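Local structure of putative uncharacterized protein (Staphylococcus aureus subsp. aureus Mu50, 3FYM) at residues T20-R25 / A58-I63; G52-Y57 / N66-A71. The protein is a putative membrane protein whose soluble N-terminal domain has a helix-turn-helix fold and probably binds DNA. All coordinates share one frame; numbering follows the deposited sequence. Where two conformers were deposited one is given.

Contact 1 of 2, residues T20-R25 / A58-I63; sequences TELEQR and ASVVNI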
loop_
_atom_site.group_PDB
_atom_site.type_symbol
_atom_site.label_atom_id
_atom_site.label_comp_id
_atom_site.label_asym_id
_atom_site.label_seq_id
_atom_site.Cartn_x
_atom_site.Cartn_y
_atom_site.Cartn_z
ATOM N N THR A 20 13.786 2.884 0.085
ATOM C CA THR A 20 14.592 2.283 -0.973
ATOM C C THR A 20 14.539 0.777 -1.020
ATOM O O THR A 20 14.381 0.094 -2.014
ATOM C CB THR A 20 16.079 2.757 -0.825
ATOM O OG1 THR A 20 16.132 4.168 -0.838
ATOM C CG2 THR A 20 16.929 2.190 -1.944
ATOM N N GLU A 21 14.674 0.098 0.055
ATOM C CA GLU A 21 14.558 -1.290 0.332
ATOM C C GLU A 21 13.149 -1.775 -0.061
ATOM O O GLU A 21 13.030 -2.776 -0.740
ATOM C CB GLU A 21 14.869 -1.645 1.800
ATOM N N LEU A 22 12.117 -1.040 0.358
ATOM C CA LEU A 22 10.770 -1.489 0.009
ATOM C C LEU A 22 10.522 -1.421 -1.477
ATOM O O LEU A 22 9.856 -2.302 -2.027
ATOM C CB LEU A 22 9.760 -0.653 0.830
ATOM C CG LEU A 22 8.301 -1.117 0.661
ATOM C CD1 LEU A 22 8.087 -2.553 1.169
ATOM C CD2 LEU A 22 7.396 -0.179 1.418
ATOM N N GLU A 23 11.062 -0.410 -2.144
ATOM C CA GLU A 23 10.944 -0.376 -3.619
ATOM C C GLU A 23 11.631 -1.564 -4.244
ATOM O O GLU A 23 11.093 -2.181 -5.182
ATOM C CB GLU A 23 11.569 0.929 -4.129
ATOM C CG GLU A 23 11.693 1.108 -5.641
ATOM C CD GLU A 23 12.294 2.466 -5.925
ATOM O OE1 GLU A 23 11.699 3.450 -6.120
ATOM O OE2 GLU A 23 13.570 2.689 -5.864
ATOM N N GLN A 24 12.796 -1.921 -3.744
ATOM C CA GLN A 24 13.489 -3.092 -4.219
ATOM C C GLN A 24 12.658 -4.342 -4.033
ATOM O O GLN A 24 12.663 -5.190 -4.949
ATOM C CB GLN A 24 14.817 -3.265 -3.473
ATOM C CG GLN A 24 15.867 -2.253 -3.972
ATOM C CD GLN A 24 17.097 -2.316 -3.060
ATOM O OE1 GLN A 24 17.131 -2.998 -2.055
ATOM N NE2 GLN A 24 18.087 -1.525 -3.429
ATOM N N ARG A 25 12.065 -4.531 -2.883
ATOM C CA ARG A 25 11.341 -5.771 -2.540
ATOM C C ARG A 25 9.987 -5.847 -3.239
ATOM O O ARG A 25 9.515 -6.966 -3.498
ATOM C CB ARG A 25 11.160 -5.900 -1.034
ATOM C CG ARG A 25 12.385 -6.242 -0.222
ATOM C CD ARG A 25 12.510 -7.696 0.152
ATOM N NE ARG A 25 11.552 -8.720 -0.151
ATOM C CZ ARG A 25 10.798 -9.522 0.587
ATOM N NH1 ARG A 25 9.948 -10.446 0.087
ATOM N NH2 ARG A 25 10.847 -9.446 1.928
ATOM N N ALA A 58 2.067 -5.044 1.873
ATOM C CA ALA A 58 1.716 -5.846 3.049
ATOM C C ALA A 58 2.475 -7.150 3.059
ATOM O O ALA A 58 3.020 -7.592 4.066
ATOM C CB ALA A 58 0.214 -6.058 3.110
ATOM N N SER A 59 2.494 -7.848 1.918
ATOM C CA SER A 59 3.143 -9.158 1.895
ATOM C C SER A 59 4.616 -9.033 2.195
ATOM O O SER A 59 5.173 -9.837 2.962
ATOM C CB SER A 59 2.863 -9.835 0.545
ATOM O OG SER A 59 3.642 -9.263 -0.476
ATOM N N VAL A 60 5.324 -8.015 1.672
ATOM C CA VAL A 60 6.730 -7.844 1.962
ATOM C C VAL A 60 7.003 -7.593 3.438
ATOM O O VAL A 60 8.042 -8.047 3.967
ATOM C CB VAL A 60 7.314 -6.693 1.082
ATOM C CG1 VAL A 60 8.673 -6.248 1.594
ATOM C CG2 VAL A 60 7.394 -7.188 -0.345
ATOM N N VAL A 61 6.126 -6.899 4.120
ATOM C CA VAL A 61 6.311 -6.549 5.494
ATOM C C VAL A 61 5.542 -7.479 6.461
ATOM O O VAL A 61 5.392 -7.189 7.645
ATOM C CB VAL A 61 6.019 -5.076 5.802
ATOM C CG1 VAL A 61 6.954 -4.207 4.976
ATOM C CG2 VAL A 61 4.569 -4.688 5.584
ATOM N N ASN A 62 5.040 -8.612 5.982
ATOM C CA ASN A 62 4.359 -9.657 6.766
ATOM C C ASN A 62 3.200 -9.085 7.591
ATOM O O ASN A 62 2.928 -9.281 8.790
ATOM C CB ASN A 62 5.357 -10.517 7.574
ATOM C CG ASN A 62 6.221 -11.438 6.717
ATOM O OD1 ASN A 62 5.805 -12.557 6.257
ATOM N ND2 ASN A 62 7.460 -11.005 6.544
ATOM N N ILE A 63 2.386 -8.394 6.777
ATOM C CA ILE A 63 1.038 -8.103 7.157
ATOM C C ILE A 63 0.108 -8.904 6.250
ATOM O O ILE A 63 0.217 -8.807 5.029
ATOM C CB ILE A 63 0.719 -6.595 7.080
ATOM C CG1 ILE A 63 1.527 -5.799 8.115
ATOM C CG2 ILE A 63 -0.769 -6.331 7.267
ATOM C CD1 ILE A 63 1.397 -4.297 7.944
HETATM O O HOH W 1 8.990 -10.617 3.117
#

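Contact 2 of 2, residues G52-Y57 / N66-A71; sequences GFIRKY and NQLIQA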
loop_
_atom_site.group_PDB
_atom_site.type_symbol
_atom_site.label_atom_id
_atom_site.label_comp_id
_atom_site.label_asym_id
_atom_site.label_seq_id
_atom_site.Cartn_x
_atom_site.Cartn_y
_atom_site.Cartn_z
ATOM N N GLY A 52 -3.798 -3.698 -5.273
ATOM C CA GLY A 52 -2.659 -4.524 -5.579
ATOM C C GLY A 52 -1.354 -3.975 -5.010
ATOM O O GLY A 52 -0.495 -4.776 -4.586
ATOM N N PHE A 53 -1.186 -2.681 -5.002
ATOM C CA PHE A 53 0.002 -2.080 -4.375
ATOM C C PHE A 53 0.010 -2.338 -2.873
ATOM O O PHE A 53 1.053 -2.685 -2.290
ATOM C CB PHE A 53 0.095 -0.604 -4.646
ATOM C CG PHE A 53 0.389 -0.182 -6.040
ATOM C CD1 PHE A 53 0.099 1.090 -6.470
ATOM C CD2 PHE A 53 0.989 -1.005 -6.945
ATOM C CE1 PHE A 53 0.471 1.563 -7.707
ATOM C CE2 PHE A 53 1.365 -0.524 -8.205
ATOM C CZ PHE A 53 1.085 0.749 -8.581
ATOM N N ILE A 54 -1.128 -2.101 -2.216
ATOM C CA ILE A 54 -1.231 -2.383 -0.773
ATOM C C ILE A 54 -0.899 -3.833 -0.500
ATOM O O ILE A 54 -0.209 -4.143 0.468
ATOM C CB ILE A 54 -2.636 -1.999 -0.274
ATOM C CG1 ILE A 54 -2.807 -0.473 -0.221
ATOM C CG2 ILE A 54 -2.928 -2.599 1.098
ATOM C CD1 ILE A 54 -4.238 -0.028 -0.089
ATOM N N ARG A 55 -1.420 -4.735 -1.308
ATOM C CA ARG A 55 -1.195 -6.168 -1.135
ATOM C C ARG A 55 0.286 -6.528 -1.222
ATOM O O ARG A 55 0.797 -7.301 -0.400
ATOM C CB ARG A 55 -2.002 -6.935 -2.177
ATOM C CG ARG A 55 -1.895 -8.404 -2.160
ATOM C CD ARG A 55 -2.814 -9.065 -3.198
ATOM N NE ARG A 55 -4.229 -8.690 -2.931
ATOM C CZ ARG A 55 -4.961 -9.257 -1.974
ATOM N NH1 ARG A 55 -6.167 -8.828 -1.776
ATOM N NH2 ARG A 55 -4.477 -10.226 -1.239
ATOM N N LYS A 56 0.979 -5.975 -2.210
ATOM C CA LYS A 56 2.385 -6.303 -2.354
ATOM C C LYS A 56 3.190 -5.734 -1.196
ATOM O O LYS A 56 4.084 -6.392 -0.663
ATOM C CB LYS A 56 2.876 -5.787 -3.706
ATOM C CG LYS A 56 4.304 -6.201 -3.980
ATOM C CD LYS A 56 4.512 -7.702 -3.986
ATOM C CE LYS A 56 5.928 -8.100 -4.353
ATOM N NZ LYS A 56 5.984 -9.573 -4.594
ATOM N N TYR A 57 2.909 -4.482 -0.810
ATOM C CA TYR A 57 3.545 -3.874 0.355
ATOM C C TYR A 57 3.340 -4.765 1.568
ATOM O O TYR A 57 4.291 -5.162 2.264
ATOM C CB TYR A 57 3.038 -2.452 0.474
ATOM C CG TYR A 57 3.648 -1.521 1.463
ATOM C CD1 TYR A 57 4.250 -1.900 2.664
ATOM C CD2 TYR A 57 3.587 -0.152 1.231
ATOM C CE1 TYR A 57 4.767 -1.032 3.546
ATOM C CE2 TYR A 57 4.109 0.775 2.130
ATOM C CZ TYR A 57 4.690 0.349 3.291
ATOM O OH TYR A 57 5.235 1.172 4.207
ATOM N N ASN A 66 -5.406 -9.597 2.974
ATOM C CA ASN A 66 -6.848 -9.543 2.842
ATOM C C ASN A 66 -7.519 -8.901 4.059
ATOM O O ASN A 66 -8.451 -8.122 3.914
ATOM C CB ASN A 66 -7.456 -10.913 2.600
ATOM C CG ASN A 66 -7.174 -11.476 1.238
ATOM O OD1 ASN A 66 -6.751 -10.778 0.301
ATOM N ND2 ASN A 66 -7.449 -12.757 1.109
ATOM N N GLN A 67 -7.047 -9.254 5.248
ATOM C CA GLN A 67 -7.752 -8.709 6.415
ATOM C C GLN A 67 -7.344 -7.260 6.648
ATOM O O GLN A 67 -8.135 -6.507 7.164
ATOM C CB GLN A 67 -7.742 -9.550 7.654
ATOM C CG GLN A 67 -6.411 -9.456 8.301
ATOM C CD GLN A 67 -6.109 -10.485 9.414
ATOM O OE1 GLN A 67 -6.874 -11.436 9.625
ATOM N NE2 GLN A 67 -4.977 -10.401 10.050
ATOM N N LEU A 68 -6.127 -6.814 6.239
ATOM C CA LEU A 68 -5.795 -5.380 6.275
ATOM C C LEU A 68 -6.728 -4.616 5.361
ATOM O O LEU A 68 -7.285 -3.579 5.751
ATOM C CB LEU A 68 -4.341 -5.201 5.835
ATOM C CG LEU A 68 -3.858 -3.739 5.791
ATOM C CD1 LEU A 68 -3.681 -3.188 7.210
ATOM C CD2 LEU A 68 -2.573 -3.573 4.971
ATOM N N ILE A 69 -6.868 -5.085 4.127
ATOM C CA ILE A 69 -7.732 -4.427 3.143
ATOM C C ILE A 69 -9.168 -4.356 3.663
ATOM O O ILE A 69 -9.818 -3.321 3.595
ATOM C CB ILE A 69 -7.575 -5.106 1.774
ATOM C CG1 ILE A 69 -6.163 -4.868 1.220
ATOM C CG2 ILE A 69 -8.665 -4.670 0.805
ATOM C CD1 ILE A 69 -5.709 -5.900 0.232
ATOM N N GLN A 70 -9.655 -5.480 4.209
ATOM C CA GLN A 70 -11.008 -5.526 4.760
ATOM C C GLN A 70 -11.203 -4.511 5.894
ATOM O O GLN A 70 -12.224 -3.881 5.986
ATOM C CB GLN A 70 -11.249 -6.959 5.270
ATOM C CG GLN A 70 -12.573 -7.179 5.894
ATOM C CD GLN A 70 -12.705 -8.622 6.338
ATOM O OE1 GLN A 70 -13.537 -9.470 5.905
ATOM N NE2 GLN A 70 -11.891 -8.881 7.303
ATOM N N ALA A 71 -10.200 -4.358 6.752
ATOM C CA ALA A 71 -10.311 -3.439 7.889
ATOM C C ALA A 71 -10.300 -1.978 7.445
ATOM O O ALA A 71 -10.625 -1.093 8.223
ATOM C CB ALA A 71 -9.154 -3.683 8.857
#

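Contact 1 of 2, residues T20-R25 / A58-I63
R25 and V60 bring the two backbones closest, their CA atoms 6.8 Å apart, where helix 19-26 runs past the C-terminal end of helix 50-60. That end is a Schellman motif: N62, with positive phi, is the C-prime residue, I63 N bonds to A58 O, and N62 N bonds to S59 O. V60 points its side chain at helix 19-26 and forms the centre of the contact. Its CG1, anti to the backbone N, lies against R25 CB at 3.6 Å. The same methyl meets L22 CD1 at 3.8 Å, and CD1 also approaches V61 CG1 more loosely, at 4.3 Å. R25 leaves its helix toward V60, and bends at chi2 (-99°) and chi3 (-3°) curl the chain over V60 CG1, which lies over one guanidinium face, displaced toward the rim; the nearly eclipsed chi3 makes that placement less certain. A water donates to V60 O at 2.9 Å, but its 2.5 Å distance from R25 NH2 is unusually short, so the arginine end of this bridge is doubtful. L22 also packs on L33, joining helices 19-26 and 30-37, which are consistent with the helix-turn-helix pair; V60 packs the end of helix 50-60 onto the first of them. The chemistry is thus methyl and methylene packing, with no direct hydrogen bond between the segments and at most a tentative water link.

Contact 2 of 2, residues G52-Y57 / N66-A71
R55 and N66 make the polar link between helices 50-60 and 65-71, whose segment axes come within 10.1 Å and run 133° apart in direction. From CB, the R55 chain leaves with CG anti to the backbone N and stays extended through CD, then turns at chi3 (-59°) and carries the guanidinium to the other helix. CZ lies 4.1 Å from I69 CD1, and NH1 comes closer to that methyl, at 3.6 Å, so the isoleucine tip sits over one face of the group. At the edge, both terminal nitrogens donate to a single acceptor, N66 OD1: NH1 at 2.9 Å and NH2 at 2.8 Å. Both bonds are clearly bent at the hydrogen, as expected when two nitrogens share one oxygen. OD1 lies in the guanidinium plane, yet the amide plane is turned 69° from it; NH1 meets the oxygen nearly in line with its C=O bond, and NH2 is tilted from the carbonyl plane. A salt bridge from NH1 to E51 adds a second restraint on the arginine. Deeper in, I54 CG2 touches I69 CG1 and L68 CD2, each at 4.0 Å. This helix-to-helix packing adds helix 65-71 to the helical bundle of the helix-turn-helix domain, with I54 continuing onto I36 of helix 30-37 and L68 onto V4 and L8 of helix 4-14.

How the contacts relate
From the N terminus, the chain passes helix 4-14 and reaches segment 20-25, the first half of contact 1. It then runs through helix 30-37 to segment 52-57, which opens contact 2. Segment 58-63 closes contact 1 over the 32 intervening residues, and segment 66-71 closes contact 2 over only eight. The two closures therefore cross rather than nest, and both use helix 50-60, tying helix 19-26 to its C-terminal end and helix 65-71 to its middle. Their centres are 12 Å apart, yet they touch: L22 CD2 packs on Y57 CZ at 3.3 Å, and I63 CG2 on L68 CB at 4.0 Å, so the two contacts join directly through side-chain packing around helix 50-60.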